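Local coordinates for extracellular solute-binding protein, family 3 (PDB 5SV6) that is of unknown function but has the architecture of a periplasmic solute-binding protein and is probably linked to the methanol dehydrogenase system, at residues V164-R167 with E168-K171; A212-A216 with P217-R221; K266-N269 with T270-K274; A281-D285 with E286-L290. All coordinates share one frame; numbering follows the deposited sequence.

Interaction 1 (V164-R167 with E168-K171); sequences VMLR and EIDK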
loop_
_atom_site.group_PDB
_atom_site.type_symbol
_atom_site.label_atom_id
_atom_site.label_comp_id
_atom_site.label_asym_id
_atom_site.label_seq_id
_atom_site.Cartn_x
_atom_site.Cartn_y
_atom_site.Cartn_z
ATOM N N VAL A 164 -15.117 3.109 -2.527
ATOM C CA VAL A 164 -15.859 3.723 -3.625
ATOM C C VAL A 164 -16.581 2.655 -4.452
ATOM O O VAL A 164 -17.752 2.795 -4.758
ATOM C CB VAL A 164 -14.929 4.577 -4.529
ATOM C CG1 VAL A 164 -15.737 5.302 -5.603
ATOM C CG2 VAL A 164 -14.142 5.584 -3.681
HETATM N N MSE A 165 -15.894 1.559 -4.756
HETATM C CA MSE A 165 -16.479 0.513 -5.591
HETATM C C MSE A 165 -17.500 -0.358 -4.861
HETATM O O MSE A 165 -18.433 -0.879 -5.473
HETATM C CB MSE A 165 -15.385 -0.353 -6.219
HETATM C CG MSE A 165 -14.462 0.402 -7.161
HETATM SE SE MSE A 165 -15.478 1.498 -8.446
HETATM C CE MSE A 165 -16.598 0.096 -9.240
ATOM N N LEU A 166 -17.335 -0.514 -3.552
ATOM C CA LEU A 166 -18.308 -1.275 -2.771
ATOM C C LEU A 166 -19.643 -0.529 -2.740
ATOM O O LEU A 166 -20.719 -1.133 -2.815
ATOM C CB LEU A 166 -17.785 -1.523 -1.353
ATOM C CG LEU A 166 -18.001 -2.930 -0.789
ATOM C CD1 LEU A 166 -17.547 -4.007 -1.769
ATOM C CD2 LEU A 166 -17.308 -3.104 0.570
ATOM N N ARG A 167 -19.567 0.791 -2.627
ATOM C CA ARG A 167 -20.770 1.612 -2.714
ATOM C C ARG A 167 -21.376 1.483 -4.107
ATOM O O ARG A 167 -22.585 1.298 -4.257
ATOM C CB ARG A 167 -20.443 3.072 -2.431
ATOM C CG ARG A 167 -19.886 3.331 -1.045
ATOM C CD ARG A 167 -19.691 4.818 -0.846
ATOM N NE ARG A 167 -19.227 5.154 0.493
ATOM C CZ ARG A 167 -20.034 5.514 1.484
ATOM N NH1 ARG A 167 -21.343 5.572 1.274
ATOM N NH2 ARG A 167 -19.534 5.821 2.675
ATOM N N GLU A 168 -20.521 1.560 -5.124
ATOM C CA GLU A 168 -20.962 1.436 -6.508
ATOM C C GLU A 168 -21.798 0.178 -6.746
ATOM O O GLU A 168 -22.828 0.244 -7.415
ATOM C CB GLU A 168 -19.773 1.469 -7.477
ATOM C CG GLU A 168 -20.145 1.144 -8.929
ATOM C CD GLU A 168 -21.006 2.223 -9.581
ATOM O OE1 GLU A 168 -21.066 3.345 -9.037
ATOM O OE2 GLU A 168 -21.612 1.950 -10.644
ATOM N N ILE A 169 -21.369 -0.958 -6.198
ATOM C CA ILE A 169 -22.124 -2.201 -6.373
ATOM C C ILE A 169 -23.114 -2.489 -5.242
ATOM O O ILE A 169 -23.612 -3.608 -5.124
ATOM C CB ILE A 169 -21.226 -3.443 -6.596
ATOM C CG1 ILE A 169 -20.417 -3.778 -5.341
ATOM C CG2 ILE A 169 -20.318 -3.252 -7.808
ATOM C CD1 ILE A 169 -19.833 -5.159 -5.380
ATOM N N ASP A 170 -23.395 -1.471 -4.430
ATOM C CA ASP A 170 -24.451 -1.526 -3.413
ATOM C C ASP A 170 -24.218 -2.570 -2.323
ATOM O O ASP A 170 -25.162 -3.184 -1.827
ATOM C CB ASP A 170 -25.817 -1.739 -4.084
ATOM C CG ASP A 170 -26.152 -0.628 -5.075
ATOM O OD1 ASP A 170 -25.923 0.554 -4.746
ATOM O OD2 ASP A 170 -26.622 -0.934 -6.190
ATOM N N LYS A 171 -22.960 -2.768 -1.949
ATOM C CA LYS A 171 -22.636 -3.722 -0.897
ATOM C C LYS A 171 -22.043 -3.014 0.316
ATOM O O LYS A 171 -21.748 -3.647 1.327
ATOM C CB LYS A 171 -21.640 -4.770 -1.413
ATOM C CG LYS A 171 -22.193 -5.738 -2.444
ATOM C CD LYS A 171 -23.191 -6.683 -1.816
ATOM C CE LYS A 171 -23.753 -7.680 -2.820
ATOM N NZ LYS A 171 -24.616 -8.695 -2.134
#
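K171 N and D170 N each give a 2.9 Å bond, to L166 O and R167 O respectively, and together these make the Schellman motif that ends helix 161-168. The two carbonyls are used differently: L166 O receives its donor only moderately tilted from the carbonyl plane, whereas R167 O is approached from above that plane, 65° out of it. The turn is possible because D170, the C-prime residue, takes a positive phi of 63°. Just before the cap, E168 N bonds V164 O and I169 N bonds M165 O in the ordinary pattern of four residues back.

Side chains follow the backbone round the cap. K171 CB comes to 4.1 Å from L166 CG, the two side chains crossing at about a right angle, while the lysine chain bends beyond CB and leads its amine away to the carbonyls of K149 and M151. L166 itself faces W143 and strand 154-156, and I169 CG1 rests 3.5 Å from M165 O. On another flank the selenomethionine M165 and E168 lie side by side, pointing the same way. The E168 carboxylate is held by R242, whose backbone N bonds OE2, and R167 turns outward to a salt bridge with E163 and a cation-pi contact with Y172. M165 is bent at both chi2 (-48°) and chi3, which brings its terminal methyl CE to 3.7 Å from E168 CG.

Interaction 2 (A212-A216 with P217-R221); sequences AHIWA and PEAAR
P217 sets its CD over one face of the W215 indole, 3.4 Å from the centroid of the five-membered ring and only 8° off the ring normal, a CH-pi contact. P217 CG lies beside the NE1-CE2 bond, 3.5 Å from W215 NE1. The indole is put there by chi1 of 174°, which sets CG opposite the backbone N and beside the carbonyl carbon. This is the tight part of the junction, and around it strand 118-133 packs on W215, A216 and P217 through S126.

A second apolar point lies along the strand, where I214 CG2 meets A219 CB at 3.8 Å, under the cover of helix 197-206. The polar side is looser and wetter. E218 comes over I214 at about a right angle, and its OE1 reaches the backbone N of W215 through a water, which accepts from W215 N and donates to OE1 at 3.2 Å. The other carboxylate oxygen, OE2, is bonded to the hydroxyl of Y58, so both oxygens of this partly exposed side chain have a partner.

The backbone ties the two elements together. W215 O accepts from E218 N at 3.0 Å and, weakly, from A219 N. A216 O is gripped by two donors, A219 N from above the carbonyl plane and A220 N at 2.9 Å, almost in line with the C=O bond. The strand and helix segments run at 113° to each other, an abrupt strand-to-helix turn at the start of helix 216-224, within the mixed alpha/beta fold of the periplasmic binding proteins.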
loop_
_atom_site.group_PDB
_atom_site.type_symbol
_atom_site.label_atom_id
_atom_site.label_comp_id
_atom_site.label_asym_id
_atom_site.label_seq_id
_atom_site.Cartn_x
_atom_site.Cartn_y
_atom_site.Cartn_z
ATOM N N ALA A 212 -11.240 -10.212 -0.177
ATOM C CA ALA A 212 -10.615 -8.959 0.211
ATOM C C ALA A 212 -10.297 -8.184 -1.045
ATOM O O ALA A 212 -10.142 -8.760 -2.125
ATOM C CB ALA A 212 -9.335 -9.204 1.024
ATOM N N HIS A 213 -10.228 -6.866 -0.910
ATOM C CA HIS A 213 -9.749 -6.026 -1.997
ATOM C C HIS A 213 -8.779 -5.066 -1.340
ATOM O O HIS A 213 -9.187 -4.194 -0.567
ATOM C CB HIS A 213 -10.906 -5.301 -2.688
ATOM C CG HIS A 213 -10.507 -4.573 -3.933
ATOM N ND1 HIS A 213 -10.348 -3.205 -3.979
ATOM C CD2 HIS A 213 -10.240 -5.024 -5.182
ATOM C CE1 HIS A 213 -10.012 -2.842 -5.204
ATOM N NE2 HIS A 213 -9.929 -3.928 -5.953
ATOM N N ILE A 214 -7.494 -5.264 -1.625
ATOM C CA ILE A 214 -6.406 -4.680 -0.840
ATOM C C ILE A 214 -5.335 -4.177 -1.786
ATOM O O ILE A 214 -5.089 -4.793 -2.819
ATOM C CB ILE A 214 -5.719 -5.761 0.061
ATOM C CG1 ILE A 214 -6.741 -6.513 0.901
ATOM C CG2 ILE A 214 -4.648 -5.152 0.972
ATOM C CD1 ILE A 214 -7.531 -5.586 1.789
ATOM N N TRP A 215 -4.690 -3.070 -1.426
ATOM C CA TRP A 215 -3.515 -2.584 -2.146
ATOM C C TRP A 215 -2.465 -3.700 -2.161
ATOM O O TRP A 215 -2.016 -4.150 -1.113
ATOM C CB TRP A 215 -2.973 -1.319 -1.452
ATOM C CG TRP A 215 -1.686 -0.751 -1.981
ATOM C CD1 TRP A 215 -0.521 -0.574 -1.282
ATOM C CD2 TRP A 215 -1.442 -0.232 -3.296
ATOM N NE1 TRP A 215 0.428 0.017 -2.080
ATOM C CE2 TRP A 215 -0.106 0.225 -3.325
ATOM C CE3 TRP A 215 -2.217 -0.117 -4.452
ATOM C CZ2 TRP A 215 0.472 0.774 -4.469
ATOM C CZ3 TRP A 215 -1.645 0.436 -5.583
ATOM C CH2 TRP A 215 -0.313 0.876 -5.585
ATOM N N ALA A 216 -2.090 -4.154 -3.352
ATOM C CA ALA A 216 -1.290 -5.379 -3.468
ATOM C C ALA A 216 0.054 -5.382 -2.714
ATOM O O ALA A 216 0.397 -6.379 -2.091
ATOM C CB ALA A 216 -1.120 -5.802 -4.936
ATOM N N PRO A 217 0.812 -4.272 -2.752
ATOM C CA PRO A 217 2.057 -4.294 -1.970
ATOM C C PRO A 217 1.865 -4.568 -0.466
ATOM O O PRO A 217 2.763 -5.138 0.163
ATOM C CB PRO A 217 2.638 -2.893 -2.211
ATOM C CG PRO A 217 2.169 -2.560 -3.592
ATOM C CD PRO A 217 0.754 -3.100 -3.649
ATOM N N GLU A 218 0.717 -4.181 0.083
ATOM C CA GLU A 218 0.383 -4.423 1.494
ATOM C C GLU A 218 0.074 -5.884 1.780
ATOM O O GLU A 218 0.257 -6.356 2.899
ATOM C CB GLU A 218 -0.871 -3.639 1.873
ATOM C CG GLU A 218 -0.623 -2.438 2.688
ATOM C CD GLU A 218 -1.789 -1.480 2.657
ATOM O OE1 GLU A 218 -2.961 -1.942 2.643
ATOM O OE2 GLU A 218 -1.525 -0.264 2.624
ATOM N N ALA A 219 -0.455 -6.580 0.778
ATOM C CA ALA A 219 -0.984 -7.919 0.991
ATOM C C ALA A 219 -0.041 -9.019 0.533
ATOM O O ALA A 219 -0.136 -10.140 1.015
ATOM C CB ALA A 219 -2.331 -8.078 0.303
ATOM N N ALA A 220 0.867 -8.682 -0.380
ATOM C CA ALA A 220 1.593 -9.684 -1.173
ATOM C C ALA A 220 2.305 -10.777 -0.384
ATOM O O ALA A 220 2.148 -11.955 -0.695
ATOM C CB ALA A 220 2.567 -9.006 -2.148
ATOM N N ARG A 221 3.080 -10.399 0.630
ATOM C CA ARG A 221 3.829 -11.400 1.377
ATOM C C ARG A 221 2.895 -12.345 2.132
ATOM O O ARG A 221 3.191 -13.537 2.279
ATOM C CB ARG A 221 4.860 -10.755 2.321
ATOM C CG ARG A 221 4.296 -10.018 3.530
ATOM C CD ARG A 221 5.371 -9.904 4.619
ATOM N NE ARG A 221 6.560 -9.187 4.152
ATOM C CZ ARG A 221 7.695 -9.094 4.841
ATOM N NH1 ARG A 221 7.808 -9.695 6.017
ATOM N NH2 ARG A 221 8.721 -8.406 4.354
HETATM O O HOH W 1 -5.686 -1.682 0.935
#

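Interaction 3 (K266-N269 with T270-K274); sequences KEIN and TALHK
I268 and L272 lie side by side one helical turn apart, pointing the same way, and touch through I268 CG2 and L272 CD1 at 3.9 Å. The isoleucine presents this methyl because CG2 stands opposite its backbone N, with CG1 (chi1 -72°) opposite the carbonyl carbon. L272 CG also sits close over the backbone, 3.2 Å from I268 O. N269 crosses the leucine obliquely, its OD1 4.2 Å from L272 CD1.

Behind these side chains stand the bonds of the alpha-helix, each reaching back four residues. L272 N to I268 O is the shortest at 2.8 Å and nearly straight, at 165°; T270 N to K266 O, A271 N to E267 O and H273 N to N269 O complete the turn. T270 OG1 lies 3.2 Å from K266 O, close to the same carbonyl that its own backbone N uses.

Farther out, the buried flank is held by the sheet: I268 and L272 press on I255 of strand 247-257 and on S120 of strand 118-133, while A271 meets L74 and T77 of helix 66-77. N269 OD1 accepts from D121 N, which helps to hold the amide beside the leucine. Toward solvent, K266 pairs with E263 and E267 with R80. The arrangement is that of an amphipathic helix, with helix 262-274 laid by its apolar flank against the sheet and helix 66-77 of a solute-binding-protein fold.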
loop_
_atom_site.group_PDB
_atom_site.type_symbol
_atom_site.label_atom_id
_atom_site.label_comp_id
_atom_site.label_asym_id
_atom_site.label_seq_id
_atom_site.Cartn_x
_atom_site.Cartn_y
_atom_site.Cartn_z
ATOM N N LYS A 266 16.949 15.512 -7.639
ATOM C CA LYS A 266 17.750 15.120 -8.793
ATOM C C LYS A 266 18.694 13.948 -8.469
ATOM O O LYS A 266 18.832 13.027 -9.269
ATOM C CB LYS A 266 18.507 16.329 -9.389
ATOM C CG LYS A 266 17.564 17.351 -10.023
ATOM C CD LYS A 266 18.297 18.418 -10.840
ATOM C CE LYS A 266 19.306 19.179 -9.998
ATOM N NZ LYS A 266 20.029 20.246 -10.784
ATOM N N GLU A 267 19.329 13.972 -7.300
ATOM C CA GLU A 267 20.215 12.875 -6.902
ATOM C C GLU A 267 19.430 11.575 -6.719
ATOM O O GLU A 267 19.902 10.485 -7.047
ATOM C CB GLU A 267 20.962 13.210 -5.604
ATOM C CG GLU A 267 22.049 14.265 -5.755
ATOM C CD GLU A 267 22.914 14.402 -4.510
ATOM O OE1 GLU A 267 23.065 13.413 -3.751
ATOM O OE2 GLU A 267 23.446 15.509 -4.291
ATOM N N ILE A 268 18.224 11.704 -6.182
ATOM C CA ILE A 268 17.357 10.560 -5.999
ATOM C C ILE A 268 16.962 9.938 -7.339
ATOM O O ILE A 268 17.052 8.731 -7.513
ATOM C CB ILE A 268 16.117 10.948 -5.154
ATOM C CG1 ILE A 268 16.560 11.168 -3.703
ATOM C CG2 ILE A 268 15.055 9.861 -5.249
ATOM C CD1 ILE A 268 15.516 11.785 -2.790
ATOM N N ASN A 269 16.549 10.764 -8.289
ATOM C CA ASN A 269 16.173 10.259 -9.597
ATOM C C ASN A 269 17.333 9.537 -10.284
ATOM O O ASN A 269 17.150 8.507 -10.925
ATOM C CB ASN A 269 15.641 11.393 -10.477
ATOM C CG ASN A 269 14.191 11.725 -10.173
ATOM O OD1 ASN A 269 13.469 10.898 -9.603
ATOM N ND2 ASN A 269 13.754 12.925 -10.556
ATOM N N THR A 270 18.528 10.086 -10.124
ATOM C CA THR A 270 19.713 9.477 -10.702
ATOM C C THR A 270 19.953 8.121 -10.060
ATOM O O THR A 270 20.231 7.146 -10.750
ATOM C CB THR A 270 20.935 10.397 -10.511
ATOM O OG1 THR A 270 20.772 11.546 -11.342
ATOM C CG2 THR A 270 22.248 9.695 -10.887
ATOM N N ALA A 271 19.825 8.059 -8.734
ATOM C CA ALA A 271 20.088 6.826 -8.014
ATOM C C ALA A 271 19.045 5.762 -8.355
ATOM O O ALA A 271 19.384 4.595 -8.529
ATOM C CB ALA A 271 20.129 7.073 -6.511
ATOM N N LEU A 272 17.780 6.170 -8.435
ATOM C CA LEU A 272 16.680 5.255 -8.772
ATOM C C LEU A 272 16.912 4.564 -10.105
ATOM O O LEU A 272 16.714 3.362 -10.244
ATOM C CB LEU A 272 15.345 6.007 -8.829
ATOM C CG LEU A 272 14.776 6.443 -7.482
ATOM C CD1 LEU A 272 13.474 7.220 -7.653
ATOM C CD2 LEU A 272 14.562 5.209 -6.634
ATOM N N HIS A 273 17.326 5.335 -11.095
ATOM C CA HIS A 273 17.610 4.746 -12.392
ATOM C C HIS A 273 18.797 3.772 -12.285
ATOM O O HIS A 273 18.741 2.639 -12.785
ATOM C CB HIS A 273 17.860 5.840 -13.433
ATOM C CG HIS A 273 17.940 5.319 -14.832
ATOM N ND1 HIS A 273 19.125 5.258 -15.536
ATOM C CD2 HIS A 273 16.988 4.811 -15.651
ATOM C CE1 HIS A 273 18.896 4.741 -16.731
ATOM N NE2 HIS A 273 17.607 4.462 -16.826
ATOM N N LYS A 274 19.852 4.196 -11.595
ATOM C CA LYS A 274 21.050 3.364 -11.446
ATOM C C LYS A 274 20.767 2.049 -10.732
ATOM O O LYS A 274 21.265 0.994 -11.125
ATOM C CB LYS A 274 22.153 4.120 -10.692
ATOM C CG LYS A 274 23.216 4.712 -11.596
ATOM C CD LYS A 274 24.532 4.996 -10.855
ATOM C CE LYS A 274 24.459 6.318 -10.126
ATOM N NZ LYS A 274 25.712 6.650 -9.380
#

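Interaction 4 (A281-D285 with E286-L290); sequences AVLKD and EGIPL
A helix C-cap, at which I288 folds back onto L283, ends helix 276-286; V282 and E286 face helix 66-77, and the C-terminal tail runs on against strand 118-133, strand 230-234 and helix 216-224. The turn is a Schellman motif centred on G287, whose phi of 102° is a conformation readily open to glycine. I288 N reaches back to L283 O at 3.2 Å. G287 N is bonded to K284 O at 3.0 Å, from 67° out of that carbonyl's plane, and only weakly to L283 O. E286 N bonds V282 O in the preceding turn.

Past the glycine the chain brings apolar side chains back onto the helix. I288 and L283 cross obliquely, with I288 CD1 3.7 Å from L283 CD2, and I288 CB lies 3.4 Å from L283 O beneath the cap. L290 follows more distantly, its CD2 4.2 Å from L283 CD1, so L283 receives both tail residues, each on a different methyl, beside Y124.

E286 leaves in another direction: CG anti to the backbone N (chi1 180°) and a bend at chi2 carry its carboxylate away from the cap to R221 of helix 216-224. Pairing with that arginine, outside the contact itself, probably offsets the cost of burying the acid and helps it stay ionised, while the cap is built from backbone bonds and methyl packing.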
loop_
_atom_site.group_PDB
_atom_site.type_symbol
_atom_site.label_atom_id
_atom_site.label_comp_id
_atom_site.label_asym_id
_atom_site.label_seq_id
_atom_site.Cartn_x
_atom_site.Cartn_y
_atom_site.Cartn_z
ATOM N N ALA A 281 14.160 -6.038 -7.873
ATOM C CA ALA A 281 14.376 -7.362 -7.287
ATOM C C ALA A 281 13.768 -7.493 -5.889
ATOM O O ALA A 281 13.163 -8.505 -5.563
ATOM C CB ALA A 281 15.855 -7.699 -7.254
ATOM N N VAL A 282 13.940 -6.465 -5.072
ATOM C CA VAL A 282 13.324 -6.431 -3.750
ATOM C C VAL A 282 11.808 -6.527 -3.867
ATOM O O VAL A 282 11.166 -7.306 -3.164
ATOM C CB VAL A 282 13.699 -5.132 -2.993
ATOM C CG1 VAL A 282 12.804 -4.933 -1.767
ATOM C CG2 VAL A 282 15.163 -5.164 -2.592
ATOM N N LEU A 283 11.240 -5.736 -4.770
ATOM C CA LEU A 283 9.797 -5.675 -4.919
ATOM C C LEU A 283 9.236 -7.013 -5.387
ATOM O O LEU A 283 8.210 -7.470 -4.914
ATOM C CB LEU A 283 9.425 -4.583 -5.919
ATOM C CG LEU A 283 9.754 -3.151 -5.516
ATOM C CD1 LEU A 283 9.552 -2.230 -6.695
ATOM C CD2 LEU A 283 8.888 -2.739 -4.339
ATOM N N LYS A 284 9.935 -7.634 -6.323
ATOM C CA LYS A 284 9.519 -8.911 -6.894
ATOM C C LYS A 284 9.650 -10.028 -5.855
ATOM O O LYS A 284 8.775 -10.883 -5.730
ATOM C CB LYS A 284 10.405 -9.199 -8.109
ATOM C CG LYS A 284 9.995 -10.358 -8.991
ATOM C CD LYS A 284 10.691 -10.199 -10.344
ATOM C CE LYS A 284 10.338 -11.319 -11.311
ATOM N NZ LYS A 284 10.683 -12.647 -10.740
ATOM N N ASP A 285 10.740 -10.006 -5.097
ATOM C CA ASP A 285 10.933 -10.971 -4.017
ATOM C C ASP A 285 9.827 -10.877 -2.974
ATOM O O ASP A 285 9.386 -11.888 -2.421
ATOM C CB ASP A 285 12.281 -10.749 -3.351
ATOM C CG ASP A 285 12.476 -11.615 -2.140
ATOM O OD1 ASP A 285 12.811 -12.801 -2.323
ATOM O OD2 ASP A 285 12.297 -11.104 -1.009
ATOM N N GLU A 286 9.384 -9.655 -2.711
ATOM C CA GLU A 286 8.287 -9.423 -1.781
ATOM C C GLU A 286 6.969 -10.033 -2.279
ATOM O O GLU A 286 6.083 -10.337 -1.481
ATOM C CB GLU A 286 8.123 -7.916 -1.537
ATOM C CG GLU A 286 6.996 -7.544 -0.562
ATOM C CD GLU A 286 7.322 -7.814 0.911
ATOM O OE1 GLU A 286 8.473 -8.182 1.240
ATOM O OE2 GLU A 286 6.411 -7.639 1.750
ATOM N N GLY A 287 6.838 -10.208 -3.594
ATOM C CA GLY A 287 5.648 -10.805 -4.179
ATOM C C GLY A 287 4.705 -9.777 -4.782
ATOM O O GLY A 287 3.541 -10.067 -5.083
ATOM N N ILE A 288 5.211 -8.565 -4.958
ATOM C CA ILE A 288 4.409 -7.442 -5.427
ATOM C C ILE A 288 4.221 -7.510 -6.933
ATOM O O ILE A 288 5.202 -7.645 -7.664
ATOM C CB ILE A 288 5.111 -6.102 -5.088
ATOM C CG1 ILE A 288 5.235 -5.929 -3.569
ATOM C CG2 ILE A 288 4.379 -4.915 -5.731
ATOM C CD1 ILE A 288 5.969 -4.674 -3.162
ATOM N N PRO A 289 2.957 -7.440 -7.400
ATOM C CA PRO A 289 2.664 -7.371 -8.834
ATOM C C PRO A 289 3.101 -6.024 -9.387
ATOM O O PRO A 289 2.728 -4.971 -8.866
ATOM C CB PRO A 289 1.135 -7.508 -8.904
ATOM C CG PRO A 289 0.721 -8.053 -7.590
ATOM C CD PRO A 289 1.731 -7.558 -6.592
ATOM N N LEU A 290 3.901 -6.071 -10.443
ATOM C CA LEU A 290 4.492 -4.881 -11.023
ATOM C C LEU A 290 3.853 -4.587 -12.363
ATOM O O LEU A 290 3.835 -5.441 -13.247
ATOM C CB LEU A 290 5.995 -5.087 -11.193
ATOM C CG LEU A 290 6.739 -5.227 -9.865
ATOM C CD1 LEU A 290 8.219 -5.470 -10.091
ATOM C CD2 LEU A 290 6.499 -3.982 -9.020
#

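Overall arrangement
All four contacts are local, but they lie at different depths. Interaction 2 is buried near the chain's centre and mostly apolar, with one bridging water. Interaction 4 is partly buried at intermediate depth, about 13 Å from that centre. Interactions 1 and 3, on opposite sides with centres about 40 Å apart, turn charged side chains outward and apolar ones inward. Interactions 1 and 4 both end a helix with a Schellman motif, with aspartate and glycine respectively at positive phi; interaction 2 begins a helix and interaction 3 runs along one. Interactions 2 and 4 are joined by a salt bridge, and A220 CB packs on G287 O at 3.3 Å. Interactions 3 and 4 sit on consecutive helices.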